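Long-range contact in putative adhesin (Bacteroides thetaiotaomicron, PDB 4QDG), which probably anchors or helps assemble pili at the outer membrane of a human gut bacterium, as a putative adhesin lipoprotein of the FimB/Mfa2 family: residues 11-16 with 71-76. Numbering follows the deposited sequence.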
loop_
_atom_site.group_PDB
_atom_site.type_symbol
_atom_site.label_atom_id
_atom_site.label_comp_id
_atom_site.label_asym_id
_atom_site.label_seq_id
_atom_site.Cartn_x
_atom_site.Cartn_y
_atom_site.Cartn_z
ATOM N N CYS A 11 26.484 -8.309 -32.624
ATOM C CA CYS A 11 25.447 -7.397 -32.232
ATOM C C CYS A 11 25.128 -7.458 -30.715
ATOM O O CYS A 11 24.951 -8.569 -30.214
ATOM C CB CYS A 11 24.211 -7.710 -33.061
ATOM S SG CYS A 11 22.878 -6.524 -32.859
ATOM N N PRO A 12 24.989 -6.295 -29.995
ATOM C CA PRO A 12 24.546 -6.337 -28.587
ATOM C C PRO A 12 23.219 -7.110 -28.438
ATOM O O PRO A 12 22.368 -7.106 -29.332
ATOM C CB PRO A 12 24.368 -4.855 -28.222
ATOM C CG PRO A 12 25.214 -4.129 -29.173
ATOM C CD PRO A 12 25.150 -4.900 -30.444
ATOM N N HIS A 13 23.068 -7.808 -27.327
ATOM C CA HIS A 13 21.911 -8.654 -27.113
ATOM C C HIS A 13 21.378 -8.536 -25.670
ATOM O O HIS A 13 22.161 -8.493 -24.718
ATOM C CB HIS A 13 22.323 -10.100 -27.424
ATOM C CG HIS A 13 21.173 -11.031 -27.585
ATOM N ND1 HIS A 13 20.561 -11.203 -28.806
ATOM C CD2 HIS A 13 20.572 -11.828 -26.679
ATOM C CE1 HIS A 13 19.608 -12.093 -28.605
ATOM N NE2 HIS A 13 19.573 -12.489 -27.339
ATOM N N GLY A 14 20.057 -8.488 -25.536
ATOM C CA GLY A 14 19.414 -8.442 -24.227
ATOM C C GLY A 14 18.012 -7.874 -24.196
ATOM O O GLY A 14 17.210 -8.111 -25.100
ATOM N N VAL A 15 17.708 -7.141 -23.120
ATOM C CA VAL A 15 16.408 -6.518 -22.915
ATOM C C VAL A 15 16.593 -5.054 -22.580
ATOM O O VAL A 15 17.675 -4.640 -22.169
ATOM C CB VAL A 15 15.546 -7.223 -21.824
ATOM C CG1 VAL A 15 15.227 -8.674 -22.195
ATOM C CG2 VAL A 15 16.205 -7.129 -20.446
ATOM N N SER A 16 15.512 -4.292 -22.751
ATOM C CA SER A 16 15.380 -2.879 -22.431
ATOM C C SER A 16 14.059 -2.735 -21.695
ATOM O O SER A 16 12.990 -2.893 -22.284
ATOM C CB SER A 16 15.450 -2.017 -23.684
ATOM O OG SER A 16 15.173 -0.670 -23.340
ATOM N N LEU A 71 22.378 -9.388 -21.845
ATOM C CA LEU A 71 22.110 -10.741 -21.375
ATOM C C LEU A 71 22.389 -11.779 -22.438
ATOM O O LEU A 71 22.191 -11.524 -23.632
ATOM C CB LEU A 71 20.632 -10.878 -20.916
ATOM C CG LEU A 71 20.201 -10.119 -19.651
ATOM C CD1 LEU A 71 18.714 -10.118 -19.506
ATOM C CD2 LEU A 71 20.889 -10.667 -18.404
ATOM N N LYS A 72 22.817 -12.962 -21.996
ATOM C CA LYS A 72 23.009 -14.135 -22.843
ATOM C C LYS A 72 21.625 -14.517 -23.413
ATOM O O LYS A 72 20.653 -14.499 -22.647
ATOM C CB LYS A 72 23.620 -15.274 -22.003
ATOM C CG LYS A 72 23.828 -16.590 -22.756
ATOM C CD LYS A 72 24.098 -17.763 -21.800
ATOM C CE LYS A 72 22.844 -18.413 -21.238
ATOM N NZ LYS A 72 23.155 -19.239 -20.032
ATOM N N GLN A 73 21.540 -14.814 -24.743
ATOM C CA GLN A 73 20.290 -15.182 -25.422
ATOM C C GLN A 73 19.458 -16.128 -24.545
ATOM O O GLN A 73 19.980 -17.109 -24.030
ATOM C CB GLN A 73 20.584 -15.815 -26.802
ATOM C CG GLN A 73 19.377 -15.885 -27.750
ATOM C CD GLN A 73 19.691 -16.436 -29.129
ATOM O OE1 GLN A 73 20.804 -16.309 -29.663
ATOM N NE2 GLN A 73 18.683 -17.011 -29.767
ATOM N N GLY A 74 18.185 -15.800 -24.367
ATOM C CA GLY A 74 17.280 -16.616 -23.562
ATOM C C GLY A 74 15.990 -15.956 -23.135
ATOM O O GLY A 74 15.749 -14.776 -23.425
ATOM N N ASN A 75 15.153 -16.733 -22.434
ATOM C CA ASN A 75 13.875 -16.268 -21.911
ATOM C C ASN A 75 14.077 -16.019 -20.420
ATOM O O ASN A 75 14.530 -16.924 -19.716
ATOM C CB ASN A 75 12.776 -17.304 -22.223
ATOM C CG ASN A 75 11.371 -16.889 -21.859
ATOM O OD1 ASN A 75 10.936 -15.755 -22.075
ATOM N ND2 ASN A 75 10.603 -17.834 -21.351
ATOM N N TYR A 76 13.840 -14.775 -19.954
ATOM C CA TYR A 76 14.070 -14.385 -18.550
ATOM C C TYR A 76 12.811 -13.927 -17.846
ATOM O O TYR A 76 11.874 -13.505 -18.510
ATOM C CB TYR A 76 15.112 -13.255 -18.455
ATOM C CG TYR A 76 16.497 -13.673 -18.879
ATOM C CD1 TYR A 76 16.874 -13.650 -20.222
ATOM C CD2 TYR A 76 17.445 -14.071 -17.940
ATOM C CE1 TYR A 76 18.142 -14.054 -20.624
ATOM C CE2 TYR A 76 18.733 -14.443 -18.328
ATOM C CZ TYR A 76 19.080 -14.422 -19.674
ATOM O OH TYR A 76 20.347 -14.781 -20.083
#
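The His13 ring turns an edge to Leu71: the backbone O of Leu71 lies close to the ring plane, 3.5 Å from CD2 of His13. Gln73 packs against the same ring, its CA 3.4 Å from NE2 of His13; its CG, in one of two modelled conformers, comes equally near that nitrogen. The bond from CA to CB of His13 already points toward residues 71-76, and CG stands anti to the backbone N (chi1 -165°). Both ring nitrogens are held from strand 127-137, ND1 by Asp137 and NE2 by Thr135, whose hydroxyl also bonds Gly74 N. The carboxylate may raise the proton affinity of the imidazole, though the bonds would also suit a neutral ring. The second flat group, the Tyr76 ring, carries CD1 of Leu71 over the centre of one face, 4.0 Å above the plane. At its rim the OH gives a short hydrogen bond, 2.6 Å, to Lys72 O, closing the turn on itself.

This is one end of a transthyretin-clan beta domain of the Mfa2 family, where strand 67-70, running antiparallel to strand 15-20, hands over through the 71-74 turn to strand 75-82. Leu71 N continues that pairing with a hydrogen bond of 3.0 Å to His13 O, nearly straight at 162°. Segment 11-16 turns a corner at Gly14, whose CA is 3.9 Å from Leu71 N. At the backbone angles of Gly14 a beta carbon would jam against the carbonyl O of His13, which by itself calls for glycine, and it would also sit tight against Leu71 N. Beyond the corner Val15 CG2 meets Leu71 CD1 at 4.0 Å, the two side chains slanting across each other, and Phe78 of strand 75-82 touches both.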